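Local atomic coordinates of NAD(P)H-flavin oxidoreductase (PDB entry 3GBH), a protein that binds flavin mononucleotide and, as a member of the nitroreductase family, probably uses NAD(P)H to reduce flavin or other acceptors. Residues 34-45 with 146-157. Residues are numbered along the deposited sequence; the frame is centred on the assembly and turned at random.
Sequences EMDEIITKATKA and MAMQLMLTAKAH
H157, just past the last turn of helix 132-156, donates from ND1 to OE2 of E34 on helix 32-42 over 3.0 Å in a nearly straight bond (165°). The oxygen lies in the imidazole plane, yet the nitrogen meets it from above the carboxylate, the two planes almost perpendicular. Water 1 bridges the same OE2 to the carbonyl O of H157, and R7 pairs with the other carboxylate oxygen. OE1 of E37 approaches the ring edge, 3.1 Å from CE1 of H157.

Near the other end Q149 sends NE2 to the carbonyl O of K41 (2.8 Å), by the turn 42-45. Its extended chain, with CG anti to the backbone N (chi1 -171°), carries the amide there.

Apolar contacts run along the rest of the interface. I38 lays CG1 over the centre of the H157 ring, a CH-pi contact 3.8 Å from the centroid, while its CG2 branch meets CD2 of L150. T153 packs CG2 across CB of K41 (3.8 Å), its OG1 donating to Q149 O. The short helix axes run roughly antiparallel, 138° between their directions, and approach to 8.4 Å. Small A42 permits close packing, its CB 3.6 Å from CB of L150 and also touching SE of M146, a selenomethionine.

Strands 54-59 and 84-91 back M146 and L150. R18 and R203 of the second subunit, FMN-pocket residues, bond K44 O, and R203 also A45 O, so the contact borders flavin site and subunit interface. The ND1 bond and I38 together restrict how the imidazole can turn, and K41 O accepts from Q149 NE2 and, over a longer distance, K44 N.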
ATOM      1  N   GLU B  34      -9.696 -28.036 -21.985  1.00 25.96           N
ATOM      2  CA  GLU B  34      -9.864 -27.149 -20.881  1.00 26.66           C
ATOM      3  C   GLU B  34      -9.580 -27.825 -19.527  1.00 26.36           C
ATOM      4  O   GLU B  34      -8.868 -27.263 -18.701  1.00 24.43           O
ATOM      5  CB  GLU B  34     -11.274 -26.607 -20.928  1.00 28.30           C
ATOM      6  CG  GLU B  34     -11.489 -25.554 -19.951  1.00 33.06           C
ATOM      7  CD  GLU B  34     -11.474 -24.178 -20.509  1.00 33.17           C
ATOM      8  OE1 GLU B  34     -10.773 -23.890 -21.508  1.00 36.68           O
ATOM      9  OE2 GLU B  34     -12.169 -23.360 -19.905  1.00 31.39           O
HETATM   10  N   MSE B  35     -10.131 -29.019 -19.289  1.00 24.95           N
HETATM   11  CA  MSE B  35      -9.799 -29.756 -18.057  1.00 24.58           C
HETATM   12  C   MSE B  35      -8.287 -29.978 -17.915  1.00 23.74           C
HETATM   13  O   MSE B  35      -7.727 -29.907 -16.810  1.00 24.66           O
HETATM   14  CB  MSE B  35     -10.495 -31.121 -18.068  1.00 25.12           C
HETATM   15  CG  MSE B  35     -10.312 -31.902 -16.762  1.00 27.67           C
HETATM   16 SE   MSE B  35     -11.244 -31.048 -15.282  0.75 29.05          SE
HETATM   17  CE  MSE B  35     -13.048 -31.573 -15.730  1.00 26.69           C
ATOM     18  N   ASP B  36      -7.638 -30.299 -19.030  1.00 23.94           N
ATOM     19  CA  ASP B  36      -6.193 -30.487 -19.037  1.00 23.98           C
ATOM     20  C   ASP B  36      -5.412 -29.191 -18.730  1.00 23.90           C
ATOM     21  O   ASP B  36      -4.409 -29.241 -18.042  1.00 21.16           O
ATOM     22  CB  ASP B  36      -5.740 -31.109 -20.352  1.00 24.68           C
ATOM     23  CG  ASP B  36      -5.980 -32.616 -20.395  1.00 25.99           C
ATOM     24  OD1 ASP B  36      -6.470 -33.174 -19.389  1.00 26.31           O
ATOM     25  OD2 ASP B  36      -5.697 -33.219 -21.437  1.00 22.18           O
ATOM     26  N   GLU B  37      -5.880 -28.046 -19.237  1.00 24.55           N
ATOM     27  CA  GLU B  37      -5.293 -26.747 -18.881  1.00 25.88           C
ATOM     28  C   GLU B  37      -5.406 -26.491 -17.393  1.00 24.43           C
ATOM     29  O   GLU B  37      -4.431 -26.121 -16.732  1.00 22.42           O
ATOM     30  CB  GLU B  37      -5.983 -25.592 -19.614  1.00 26.33           C
ATOM     31  CG  GLU B  37      -5.665 -25.477 -21.056  1.00 30.78           C
ATOM     32  CD  GLU B  37      -6.460 -24.332 -21.743  1.00 32.92           C
ATOM     33  OE1 GLU B  37      -6.944 -23.434 -21.007  1.00 41.17           O
ATOM     34  OE2 GLU B  37      -6.599 -24.328 -22.992  1.00 44.49           O
ATOM     35  N   ILE B  38      -6.601 -26.715 -16.854  1.00 22.98           N
ATOM     36  CA  ILE B  38      -6.835 -26.608 -15.423  1.00 22.96           C
ATOM     37  C   ILE B  38      -5.901 -27.497 -14.607  1.00 23.08           C
ATOM     38  O   ILE B  38      -5.280 -27.042 -13.660  1.00 23.14           O
ATOM     39  CB  ILE B  38      -8.318 -26.909 -15.089  1.00 23.04           C
ATOM     40  CG1 ILE B  38      -9.223 -25.801 -15.670  1.00 23.90           C
ATOM     41  CG2 ILE B  38      -8.509 -27.075 -13.595  1.00 22.33           C
ATOM     42  CD1 ILE B  38     -10.743 -26.162 -15.665  1.00 21.07           C
ATOM     43  N   ILE B  39      -5.781 -28.763 -14.967  1.00 23.51           N
ATOM     44  CA  ILE B  39      -4.904 -29.675 -14.214  1.00 23.10           C
ATOM     45  C   ILE B  39      -3.419 -29.329 -14.401  1.00 23.19           C
ATOM     46  O   ILE B  39      -2.623 -29.400 -13.464  1.00 22.95           O
ATOM     47  CB  ILE B  39      -5.193 -31.135 -14.591  1.00 23.40           C
ATOM     48  CG1 ILE B  39      -6.609 -31.509 -14.110  1.00 23.70           C
ATOM     49  CG2 ILE B  39      -4.146 -32.097 -13.959  1.00 23.12           C
ATOM     50  CD1 ILE B  39      -7.139 -32.810 -14.741  1.00 25.39           C
ATOM     51  N   THR B  40      -3.031 -28.953 -15.608  1.00 24.35           N
ATOM     52  CA  THR B  40      -1.663 -28.528 -15.844  1.00 24.99           C
ATOM     53  C   THR B  40      -1.264 -27.385 -14.860  1.00 26.33           C
ATOM     54  O   THR B  40      -0.227 -27.473 -14.213  1.00 27.47           O
ATOM     55  CB  THR B  40      -1.470 -28.102 -17.305  1.00 25.51           C
ATOM     56  OG1 THR B  40      -1.720 -29.223 -18.169  1.00 23.75           O
ATOM     57  CG2 THR B  40      -0.036 -27.565 -17.570  1.00 22.46           C
ATOM     58  N   LYS B  41      -2.089 -26.339 -14.749  1.00 27.26           N
ATOM     59  CA  LYS B  41      -1.845 -25.239 -13.800  1.00 27.09           C
ATOM     60  C   LYS B  41      -1.863 -25.644 -12.358  1.00 26.06           C
ATOM     61  O   LYS B  41      -1.077 -25.164 -11.569  1.00 26.44           O
ATOM     62  CB  LYS B  41      -2.879 -24.135 -13.979  1.00 27.90           C
ATOM     63  CG  LYS B  41      -2.713 -23.371 -15.211  1.00 32.62           C
ATOM     64  CD  LYS B  41      -1.666 -22.274 -15.035  1.00 39.75           C
ATOM     65  CE  LYS B  41      -1.276 -21.665 -16.386  1.00 40.29           C
ATOM     66  NZ  LYS B  41       0.199 -21.434 -16.428  1.00 39.54           N
ATOM     67  N   ALA B  42      -2.794 -26.504 -11.987  1.00 25.23           N
ATOM     68  CA  ALA B  42      -2.915 -26.938 -10.616  1.00 23.23           C
ATOM     69  C   ALA B  42      -1.663 -27.680 -10.143  1.00 23.80           C
ATOM     70  O   ALA B  42      -1.223 -27.523  -8.994  1.00 25.18           O
ATOM     71  CB  ALA B  42      -4.147 -27.824 -10.465  1.00 23.05           C
ATOM     72  N   THR B  43      -1.098 -28.499 -11.010  1.00 23.10           N
ATOM     73  CA  THR B  43       0.039 -29.347 -10.628  1.00 23.68           C
ATOM     74  C   THR B  43       1.369 -28.586 -10.645  1.00 22.81           C
ATOM     75  O   THR B  43       2.414 -29.178 -10.372  1.00 21.86           O
ATOM     76  CB  THR B  43       0.123 -30.576 -11.532  1.00 23.94           C
ATOM     77  OG1 THR B  43       0.206 -30.149 -12.895  1.00 24.26           O
ATOM     78  CG2 THR B  43      -1.096 -31.466 -11.309  1.00 22.26           C
ATOM     79  N   LYS B  44       1.327 -27.275 -10.931  1.00 24.19           N
ATOM     80  CA  LYS B  44       2.450 -26.355 -10.611  1.00 25.64           C
ATOM     81  C   LYS B  44       2.588 -26.078  -9.117  1.00 24.42           C
ATOM     82  O   LYS B  44       3.540 -25.434  -8.687  1.00 25.10           O
ATOM     83  CB  LYS B  44       2.335 -25.027 -11.375  1.00 25.70           C
ATOM     84  CG  LYS B  44       2.569 -25.154 -12.846  1.00 25.82           C
ATOM     85  CD  LYS B  44       2.326 -23.834 -13.659  1.00 30.58           C
ATOM     86  CE  LYS B  44       3.413 -22.802 -13.408  1.00 34.82           C
ATOM     87  NZ  LYS B  44       4.716 -23.279 -13.907  1.00 33.64           N
ATOM     88  N   ALA B  45       1.624 -26.539  -8.326  1.00 24.79           N
ATOM     89  CA  ALA B  45       1.690 -26.509  -6.870  1.00 24.31           C
ATOM     90  C   ALA B  45       2.988 -27.130  -6.383  1.00 24.76           C
ATOM     91  O   ALA B  45       3.526 -28.035  -7.026  1.00 23.88           O
ATOM     92  CB  ALA B  45       0.504 -27.293  -6.284  1.00 22.17           C
HETATM   93  N   MSE B 146      -2.276 -28.811  -4.089  1.00 25.21           N
HETATM   94  CA  MSE B 146      -2.662 -28.871  -5.496  1.00 22.84           C
HETATM   95  C   MSE B 146      -4.169 -28.640  -5.643  1.00 23.65           C
HETATM   96  O   MSE B 146      -4.596 -27.885  -6.495  1.00 24.36           O
HETATM   97  CB  MSE B 146      -2.233 -30.208  -6.086  1.00 22.22           C
HETATM   98  CG  MSE B 146      -2.461 -30.385  -7.555  1.00 26.77           C
HETATM   99 SE   MSE B 146      -4.283 -30.910  -7.960  0.75 28.34          SE
HETATM  100  CE  MSE B 146      -4.234 -32.694  -7.101  1.00 22.83           C
ATOM    101  N   ALA B 147      -4.961 -29.260  -4.783  1.00 22.93           N
ATOM    102  CA  ALA B 147      -6.421 -29.093  -4.825  1.00 23.81           C
ATOM    103  C   ALA B 147      -6.878 -27.622  -4.724  1.00 24.67           C
ATOM    104  O   ALA B 147      -7.783 -27.195  -5.483  1.00 24.11           O
ATOM    105  CB  ALA B 147      -7.097 -29.932  -3.737  1.00 23.52           C
HETATM  106  N   MSE B 148      -6.244 -26.835  -3.837  1.00 23.37           N
HETATM  107  CA  MSE B 148      -6.626 -25.428  -3.705  1.00 23.32           C
HETATM  108  C   MSE B 148      -6.323 -24.705  -5.011  1.00 23.71           C
HETATM  109  O   MSE B 148      -7.136 -23.964  -5.531  1.00 23.89           O
HETATM  110  CB  MSE B 148      -5.860 -24.754  -2.563  1.00 24.19           C
HETATM  111  CG  MSE B 148      -6.302 -23.329  -2.320  1.00 22.50           C
HETATM  112 SE   MSE B 148      -8.042 -23.244  -1.423  0.75 24.85          SE
HETATM  113  CE  MSE B 148      -9.130 -22.540  -2.896  1.00 21.70           C
ATOM    114  N   GLN B 149      -5.124 -24.902  -5.537  1.00 23.59           N
ATOM    115  CA  GLN B 149      -4.766 -24.269  -6.774  1.00 24.19           C
ATOM    116  C   GLN B 149      -5.682 -24.742  -7.925  1.00 23.68           C
ATOM    117  O   GLN B 149      -6.032 -23.952  -8.787  1.00 24.04           O
ATOM    118  CB  GLN B 149      -3.279 -24.455  -7.054  1.00 25.47           C
ATOM    119  CG  GLN B 149      -2.748 -23.671  -8.213  1.00 28.27           C
ATOM    120  CD  GLN B 149      -1.249 -23.445  -8.108  1.00 31.81           C
ATOM    121  OE1 GLN B 149      -0.778 -22.796  -7.191  1.00 25.29           O
ATOM    122  NE2 GLN B 149      -0.497 -23.987  -9.066  1.00 28.39           N
ATOM    123  N   LEU B 150      -6.114 -26.005  -7.916  1.00 22.67           N
ATOM    124  CA  LEU B 150      -7.083 -26.486  -8.927  1.00 23.04           C
ATOM    125  C   LEU B 150      -8.420 -25.734  -8.833  1.00 23.92           C
ATOM    126  O   LEU B 150      -8.981 -25.314  -9.845  1.00 21.36           O
ATOM    127  CB  LEU B 150      -7.317 -27.987  -8.752  1.00 24.22           C
ATOM    128  CG  LEU B 150      -7.966 -28.715  -9.922  1.00 28.74           C
ATOM    129  CD1 LEU B 150      -7.541 -30.190  -9.872  1.00 30.39           C
ATOM    130  CD2 LEU B 150      -9.480 -28.512  -9.930  1.00 29.30           C
HETATM  131  N   MSE B 151      -8.913 -25.539  -7.616  1.00 22.90           N
HETATM  132  CA  MSE B 151     -10.180 -24.820  -7.420  1.00 23.60           C
HETATM  133  C   MSE B 151     -10.111 -23.359  -7.856  1.00 22.49           C
HETATM  134  O   MSE B 151     -11.048 -22.843  -8.473  1.00 21.29           O
HETATM  135  CB  MSE B 151     -10.642 -24.949  -5.973  1.00 23.62           C
HETATM  136  CG  MSE B 151     -11.020 -26.373  -5.583  1.00 22.78           C
HETATM  137 SE   MSE B 151     -11.927 -26.398  -3.850  0.75 24.77          SE
HETATM  138  CE  MSE B 151     -10.330 -26.606  -2.725  1.00 23.35           C
ATOM    139  N   LEU B 152      -8.982 -22.704  -7.590  1.00 22.52           N
ATOM    140  CA  LEU B 152      -8.792 -21.324  -8.028  1.00 22.96           C
ATOM    141  C   LEU B 152      -8.712 -21.236  -9.550  1.00 22.28           C
ATOM    142  O   LEU B 152      -9.374 -20.404 -10.177  1.00 22.04           O
ATOM    143  CB  LEU B 152      -7.557 -20.686  -7.353  1.00 21.50           C
ATOM    144  CG  LEU B 152      -7.761 -20.507  -5.843  1.00 21.25           C
ATOM    145  CD1 LEU B 152      -6.447 -20.192  -5.107  1.00 20.56           C
ATOM    146  CD2 LEU B 152      -8.791 -19.458  -5.565  1.00 20.45           C
ATOM    147  N   THR B 153      -7.931 -22.121 -10.150  1.00 22.68           N
ATOM    148  CA  THR B 153      -7.784 -22.138 -11.618  1.00 22.61           C
ATOM    149  C   THR B 153      -9.100 -22.455 -12.295  1.00 22.21           C
ATOM    150  O   THR B 153      -9.454 -21.844 -13.300  1.00 21.30           O
ATOM    151  CB  THR B 153      -6.689 -23.140 -12.101  1.00 22.85           C
ATOM    152  OG1 THR B 153      -5.469 -22.837 -11.424  1.00 27.39           O
ATOM    153  CG2 THR B 153      -6.476 -22.982 -13.629  1.00 22.18           C
ATOM    154  N   ALA B 154      -9.850 -23.399 -11.725  1.00 21.86           N
ATOM    155  CA  ALA B 154     -11.177 -23.720 -12.265  1.00 21.82           C
ATOM    156  C   ALA B 154     -12.043 -22.453 -12.280  1.00 22.16           C
ATOM    157  O   ALA B 154     -12.685 -22.102 -13.309  1.00 20.34           O
ATOM    158  CB  ALA B 154     -11.836 -24.845 -11.434  1.00 19.42           C
ATOM    159  N   LYS B 155     -12.012 -21.719 -11.170  1.00 21.13           N
ATOM    160  CA  LYS B 155     -12.769 -20.465 -11.085  1.00 21.58           C
ATOM    161  C   LYS B 155     -12.286 -19.419 -12.094  1.00 21.32           C
ATOM    162  O   LYS B 155     -13.093 -18.676 -12.664  1.00 20.84           O
ATOM    163  CB  LYS B 155     -12.734 -19.907  -9.675  1.00 24.22           C
ATOM    164  CG  LYS B 155     -13.631 -18.707  -9.448  1.00 26.87           C
ATOM    165  CD  LYS B 155     -15.065 -19.105  -9.238  1.00 26.60           C
ATOM    166  CE  LYS B 155     -16.029 -18.159  -9.899  1.00 29.32           C
ATOM    167  NZ  LYS B 155     -16.457 -18.739 -11.171  1.00 32.95           N
ATOM    168  N   ALA B 156     -10.979 -19.356 -12.345  1.00 22.06           N
ATOM    169  CA  ALA B 156     -10.437 -18.408 -13.329  1.00 20.65           C
ATOM    170  C   ALA B 156     -10.940 -18.714 -14.734  1.00 21.34           C
ATOM    171  O   ALA B 156     -11.064 -17.810 -15.604  1.00 21.54           O
ATOM    172  CB  ALA B 156      -8.897 -18.415 -13.274  1.00 22.20           C
ATOM    173  N   HIS B 157     -11.233 -19.985 -14.977  1.00 22.25           N
ATOM    174  CA  HIS B 157     -11.806 -20.438 -16.257  1.00 22.04           C
ATOM    175  C   HIS B 157     -13.305 -20.269 -16.341  1.00 21.78           C
ATOM    176  O   HIS B 157     -13.899 -20.549 -17.384  1.00 22.81           O
ATOM    177  CB  HIS B 157     -11.477 -21.913 -16.500  1.00 23.02           C
ATOM    178  CG  HIS B 157     -10.086 -22.145 -16.969  1.00 22.05           C
ATOM    179  ND1 HIS B 157      -9.804 -22.677 -18.212  1.00 25.53           N
ATOM    180  CD2 HIS B 157      -8.897 -21.955 -16.352  1.00 21.17           C
ATOM    181  CE1 HIS B 157      -8.492 -22.787 -18.345  1.00 25.74           C
ATOM    182  NE2 HIS B 157      -7.921 -22.358 -17.230  1.00 26.44           N
TER
HETATM  183  O   HOH W   1     -14.282 -22.020 -20.017  1.00 41.49           O
HETATM  184  O   HOH W   2       1.968 -22.887  -7.215  1.00 19.59           O